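Local atomic coordinates of 401aa long hypothetical glucose-1-phosphate thymidylyltransferase (Sulfolobus tokodaii, PDB entry 2GGO), a protein that catalyses nucleotidyl transfer to sugar 1-phosphates, from dTTP and probably UTP, and probably also amino-sugar acetylation, in the synthesis of UDP-GlcNAc and UDP-GalNAc. Residues 133-144 / 188-199. Numbering follows the deposited sequence.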
loop_
_atom_site.group_PDB
_atom_site.type_symbol
_atom_site.label_atom_id
_atom_site.label_comp_id
_atom_site.label_asym_id
_atom_site.label_seq_id
_atom_site.Cartn_x
_atom_site.Cartn_y
_atom_site.Cartn_z
ATOM N N LEU A 133 -19.913 -10.864 3.041
ATOM C CA LEU A 133 -20.450 -11.826 2.070
ATOM C C LEU A 133 -21.524 -12.728 2.673
ATOM O O LEU A 133 -21.237 -13.541 3.560
ATOM C CB LEU A 133 -19.336 -12.679 1.431
ATOM C CG LEU A 133 -18.172 -12.066 0.634
ATOM C CD1 LEU A 133 -17.251 -13.180 0.193
ATOM C CD2 LEU A 133 -18.616 -11.255 -0.572
ATOM N N VAL A 134 -22.755 -12.569 2.178
ATOM C CA VAL A 134 -23.903 -13.416 2.564
ATOM C C VAL A 134 -23.919 -14.702 1.725
ATOM O O VAL A 134 -24.246 -14.683 0.531
ATOM C CB VAL A 134 -25.282 -12.679 2.399
ATOM C CG1 VAL A 134 -26.356 -13.341 3.258
ATOM C CG2 VAL A 134 -25.179 -11.197 2.739
ATOM N N LEU A 135 -23.556 -15.813 2.351
ATOM C CA LEU A 135 -23.537 -17.092 1.656
ATOM C C LEU A 135 -24.873 -17.850 1.757
ATOM O O LEU A 135 -25.320 -18.170 2.865
ATOM C CB LEU A 135 -22.409 -17.966 2.205
ATOM C CG LEU A 135 -20.960 -17.571 1.950
ATOM C CD1 LEU A 135 -20.048 -18.556 2.652
ATOM C CD2 LEU A 135 -20.666 -17.527 0.460
ATOM N N ASP A 136 -25.495 -18.152 0.613
ATOM C CA ASP A 136 -26.707 -18.994 0.583
ATOM C C ASP A 136 -26.485 -20.423 1.136
ATOM O O ASP A 136 -25.346 -20.833 1.407
ATOM C CB ASP A 136 -27.316 -19.042 -0.823
ATOM C CG ASP A 136 -26.480 -19.864 -1.825
ATOM O OD1 ASP A 136 -25.933 -20.946 -1.480
ATOM O OD2 ASP A 136 -26.399 -19.423 -2.994
ATOM N N ASN A 137 -27.583 -21.169 1.281
ATOM C CA ASN A 137 -27.577 -22.534 1.855
ATOM C C ASN A 137 -26.536 -23.513 1.275
ATOM O O ASN A 137 -26.238 -24.546 1.882
ATOM C CB ASN A 137 -28.992 -23.155 1.789
ATOM C CG ASN A 137 -29.449 -23.486 0.345
ATOM O OD1 ASN A 137 -29.355 -24.645 -0.102
ATOM N ND2 ASN A 137 -29.950 -22.471 -0.377
ATOM N N GLN A 138 -25.997 -23.176 0.104
ATOM C CA GLN A 138 -25.093 -24.062 -0.617
ATOM C C GLN A 138 -23.696 -23.471 -0.741
ATOM O O GLN A 138 -22.780 -24.113 -1.269
ATOM C CB GLN A 138 -25.667 -24.359 -1.993
ATOM C CG GLN A 138 -25.692 -25.836 -2.315
ATOM C CD GLN A 138 -27.075 -26.294 -2.743
ATOM O OE1 GLN A 138 -27.570 -27.323 -2.278
ATOM N NE2 GLN A 138 -27.717 -25.516 -3.624
ATOM N N ASN A 139 -23.560 -22.238 -0.258
ATOM C CA ASN A 139 -22.271 -21.549 -0.087
ATOM C C ASN A 139 -21.677 -20.852 -1.327
ATOM O O ASN A 139 -20.508 -20.460 -1.340
ATOM C CB ASN A 139 -21.248 -22.443 0.643
ATOM C CG ASN A 139 -21.695 -22.809 2.062
ATOM O OD1 ASN A 139 -22.714 -22.307 2.557
ATOM N ND2 ASN A 139 -20.930 -23.688 2.720
ATOM N N ASN A 140 -22.502 -20.690 -2.354
ATOM C CA ASN A 140 -22.245 -19.702 -3.389
ATOM C C ASN A 140 -22.818 -18.371 -2.897
ATOM O O ASN A 140 -23.346 -18.300 -1.791
ATOM C CB ASN A 140 -22.868 -20.133 -4.717
ATOM C CG ASN A 140 -22.498 -21.557 -5.100
ATOM O OD1 ASN A 140 -21.323 -21.941 -5.081
ATOM N ND2 ASN A 140 -23.508 -22.350 -5.447
ATOM N N LEU A 141 -22.724 -17.316 -3.696
ATOM C CA LEU A 141 -23.044 -15.991 -3.185
ATOM C C LEU A 141 -24.533 -15.682 -3.193
ATOM O O LEU A 141 -25.187 -15.791 -4.234
ATOM C CB LEU A 141 -22.285 -14.903 -3.948
ATOM C CG LEU A 141 -22.375 -13.481 -3.385
ATOM C CD1 LEU A 141 -21.397 -13.287 -2.233
ATOM C CD2 LEU A 141 -22.174 -12.454 -4.492
ATOM N N SER A 142 -25.045 -15.287 -2.025
ATOM C CA SER A 142 -26.389 -14.749 -1.907
ATOM C C SER A 142 -26.335 -13.255 -2.196
ATOM O O SER A 142 -26.800 -12.805 -3.239
ATOM C CB SER A 142 -26.961 -15.031 -0.523
ATOM O OG SER A 142 -28.373 -15.033 -0.564
ATOM N N LYS A 143 -25.746 -12.486 -1.289
ATOM C CA LYS A 143 -25.499 -11.058 -1.562
ATOM C C LYS A 143 -24.250 -10.506 -0.846
ATOM O O LYS A 143 -23.619 -11.220 -0.058
ATOM C CB LYS A 143 -26.766 -10.185 -1.336
ATOM C CG LYS A 143 -27.367 -10.165 0.091
ATOM C CD LYS A 143 -28.802 -9.577 0.115
ATOM C CE LYS A 143 -29.887 -10.640 -0.180
ATOM N NZ LYS A 143 -31.260 -10.107 -0.465
ATOM N N ILE A 144 -23.878 -9.261 -1.157
ATOM C CA ILE A 144 -22.794 -8.558 -0.450
ATOM C C ILE A 144 -23.317 -7.250 0.128
ATOM O O ILE A 144 -23.689 -6.345 -0.622
ATOM C CB ILE A 144 -21.585 -8.218 -1.370
ATOM C CG1 ILE A 144 -21.267 -9.375 -2.333
ATOM C CG2 ILE A 144 -20.363 -7.792 -0.525
ATOM C CD1 ILE A 144 -20.763 -8.932 -3.702
ATOM N N ILE A 188 -22.797 -7.410 -9.466
ATOM C CA ILE A 188 -22.546 -8.786 -9.032
ATOM C C ILE A 188 -23.716 -9.307 -8.195
ATOM O O ILE A 188 -23.961 -10.521 -8.139
ATOM C CB ILE A 188 -21.192 -8.919 -8.241
ATOM C CG1 ILE A 188 -19.990 -8.838 -9.198
ATOM C CG2 ILE A 188 -21.148 -10.216 -7.420
ATOM C CD1 ILE A 188 -18.636 -8.761 -8.510
ATOM N N ASN A 189 -24.440 -8.385 -7.559
ATOM C CA ASN A 189 -25.538 -8.756 -6.670
ATOM C C ASN A 189 -26.835 -9.170 -7.361
ATOM O O ASN A 189 -27.516 -10.089 -6.891
ATOM C CB ASN A 189 -25.766 -7.691 -5.603
ATOM C CG ASN A 189 -25.156 -8.078 -4.276
ATOM O OD1 ASN A 189 -24.795 -7.226 -3.474
ATOM N ND2 ASN A 189 -25.037 -9.377 -4.039
ATOM N N LEU A 190 -27.154 -8.512 -8.477
ATOM C CA LEU A 190 -28.245 -8.946 -9.356
ATOM C C LEU A 190 -27.904 -10.260 -10.065
ATOM O O LEU A 190 -28.741 -11.158 -10.154
ATOM C CB LEU A 190 -28.583 -7.889 -10.422
ATOM C CG LEU A 190 -28.286 -6.386 -10.332
ATOM C CD1 LEU A 190 -28.624 -5.787 -11.695
ATOM C CD2 LEU A 190 -29.015 -5.656 -9.182
ATOM N N MET A 191 -26.676 -10.352 -10.574
ATOM C CA MET A 191 -26.192 -11.548 -11.261
ATOM C C MET A 191 -26.232 -12.774 -10.354
ATOM O O MET A 191 -26.580 -13.861 -10.802
ATOM C CB MET A 191 -24.776 -11.322 -11.812
ATOM C CG MET A 191 -24.289 -12.416 -12.773
ATOM S SD MET A 191 -22.559 -12.287 -13.296
ATOM C CE MET A 191 -21.710 -12.792 -11.809
ATOM N N ALA A 192 -25.892 -12.584 -9.079
ATOM C CA ALA A 192 -25.904 -13.663 -8.083
ATOM C C ALA A 192 -27.305 -14.264 -7.863
ATOM O O ALA A 192 -27.440 -15.376 -7.329
ATOM C CB ALA A 192 -25.298 -13.184 -6.751
ATOM N N LYS A 193 -28.339 -13.526 -8.273
ATOM C CA LYS A 193 -29.716 -14.016 -8.200
ATOM C C LYS A 193 -30.038 -14.984 -9.340
ATOM O O LYS A 193 -30.625 -16.051 -9.113
ATOM C CB LYS A 193 -30.707 -12.852 -8.156
ATOM C CG LYS A 193 -30.529 -11.974 -6.917
ATOM C CD LYS A 193 -30.586 -12.810 -5.631
ATOM C CE LYS A 193 -29.664 -12.273 -4.536
ATOM N NZ LYS A 193 -29.472 -13.308 -3.453
ATOM N N ASP A 194 -29.623 -14.622 -10.553
ATOM C CA ASP A 194 -29.812 -15.465 -11.739
ATOM C C ASP A 194 -28.684 -16.497 -11.824
ATOM O O ASP A 194 -28.924 -17.714 -11.913
ATOM C CB ASP A 194 -29.825 -14.607 -13.016
ATOM C CG ASP A 194 -30.461 -13.225 -12.807
ATOM O OD1 ASP A 194 -30.799 -12.860 -11.652
ATOM O OD2 ASP A 194 -30.615 -12.490 -13.813
ATOM N N HIS A 195 -27.451 -15.991 -11.784
ATOM C CA HIS A 195 -26.271 -16.820 -11.941
ATOM C C HIS A 195 -25.689 -17.260 -10.618
ATOM O O HIS A 195 -25.753 -16.547 -9.601
ATOM C CB HIS A 195 -25.207 -16.098 -12.755
ATOM C CG HIS A 195 -25.588 -15.894 -14.184
ATOM N ND1 HIS A 195 -26.290 -14.788 -14.615
ATOM C CD2 HIS A 195 -25.372 -16.657 -15.280
ATOM C CE1 HIS A 195 -26.489 -14.878 -15.918
ATOM N NE2 HIS A 195 -25.936 -16.000 -16.346
ATOM N N ARG A 196 -25.121 -18.458 -10.663
ATOM C CA ARG A 196 -24.383 -19.037 -9.566
ATOM C C ARG A 196 -22.977 -18.420 -9.586
ATOM O O ARG A 196 -22.235 -18.548 -10.575
ATOM C CB ARG A 196 -24.378 -20.552 -9.743
ATOM C CG ARG A 196 -23.181 -21.298 -9.258
ATOM C CD ARG A 196 -22.964 -22.474 -10.195
ATOM N NE ARG A 196 -21.983 -23.414 -9.673
ATOM C CZ ARG A 196 -22.235 -24.298 -8.710
ATOM N NH1 ARG A 196 -23.446 -24.375 -8.154
ATOM N NH2 ARG A 196 -21.272 -25.112 -8.299
ATOM N N VAL A 197 -22.656 -17.714 -8.499
ATOM C CA VAL A 197 -21.380 -17.029 -8.307
ATOM C C VAL A 197 -20.641 -17.711 -7.150
ATOM O O VAL A 197 -20.948 -17.438 -5.992
ATOM C CB VAL A 197 -21.618 -15.541 -7.973
ATOM C CG1 VAL A 197 -20.325 -14.769 -7.984
ATOM C CG2 VAL A 197 -22.566 -14.931 -8.954
ATOM N N LYS A 198 -19.704 -18.614 -7.456
ATOM C CA LYS A 198 -18.928 -19.350 -6.434
ATOM C C LYS A 198 -18.234 -18.406 -5.463
ATOM O O LYS A 198 -18.044 -17.231 -5.748
ATOM C CB LYS A 198 -17.855 -20.223 -7.086
ATOM C CG LYS A 198 -18.292 -21.602 -7.515
ATOM C CD LYS A 198 -17.076 -22.541 -7.738
ATOM C CE LYS A 198 -16.380 -22.943 -6.415
ATOM N NZ LYS A 198 -15.293 -23.960 -6.597
ATOM N N VAL A 199 -17.866 -18.917 -4.308
ATOM C CA VAL A 199 -17.098 -18.134 -3.368
ATOM C C VAL A 199 -15.990 -19.051 -2.866
ATOM O O VAL A 199 -16.265 -20.068 -2.201
ATOM C CB VAL A 199 -17.972 -17.543 -2.199
ATOM C CG1 VAL A 199 -17.135 -17.223 -0.976
ATOM C CG2 VAL A 199 -18.708 -16.288 -2.640
#
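Leu141 reaches into the angle between helix 184-194 and strand 197-201, a worked example of how one branched side chain can join two elements. Its CG, anti to the backbone N (chi1 -172°), enters this angle, and the fork beyond, turned by chi2, gives the two methyls different partners: the Leu141 and Ile188 side chains cross at about a right angle, with Leu141 CD2 3.8 Å from Ile188 CG2 and also meeting the methyl of Ala192, whereas CD1 lies 4.0 Å from Val199 CG2. Val199 is met from a second direction by Leu135, whose CD2 sits 3.8 Å from Val199 CB. Beside these apolar contacts Leu141 N donates to Val197 O at 2.9 Å, with an N-H...O angle of 148°. The bond attaches the two-stranded hairpin of 132-135 and 141-145 to the outermost strand of the mixed sheet in the nucleotidyltransferase domain, of the GT-A clan; Leu133, in that hairpin, also touches Asn157, which probably binds N-acetylglucosamine 1-phosphate. A classic beta bulge sets Ser142 and Lys143 together opposite Val134, whose O accepts from both their backbone N atoms. From the helix, Lys193 NZ hydrogen-bonds to Ser142 O at 2.7 Å, approaching from above the carbonyl plane, 54° out of it. One turn earlier, the Asn189 amide lies against the Lys143-Ile144 backbone; replacing it with alanine would probably open a gap there and leave the Ile144 backbone without its polar neighbour. At the hairpin's turn end, the Asn140 amide lies over one face of the Arg196 guanidinium, offset toward its rim, the planes steeply inclined rather than parallel.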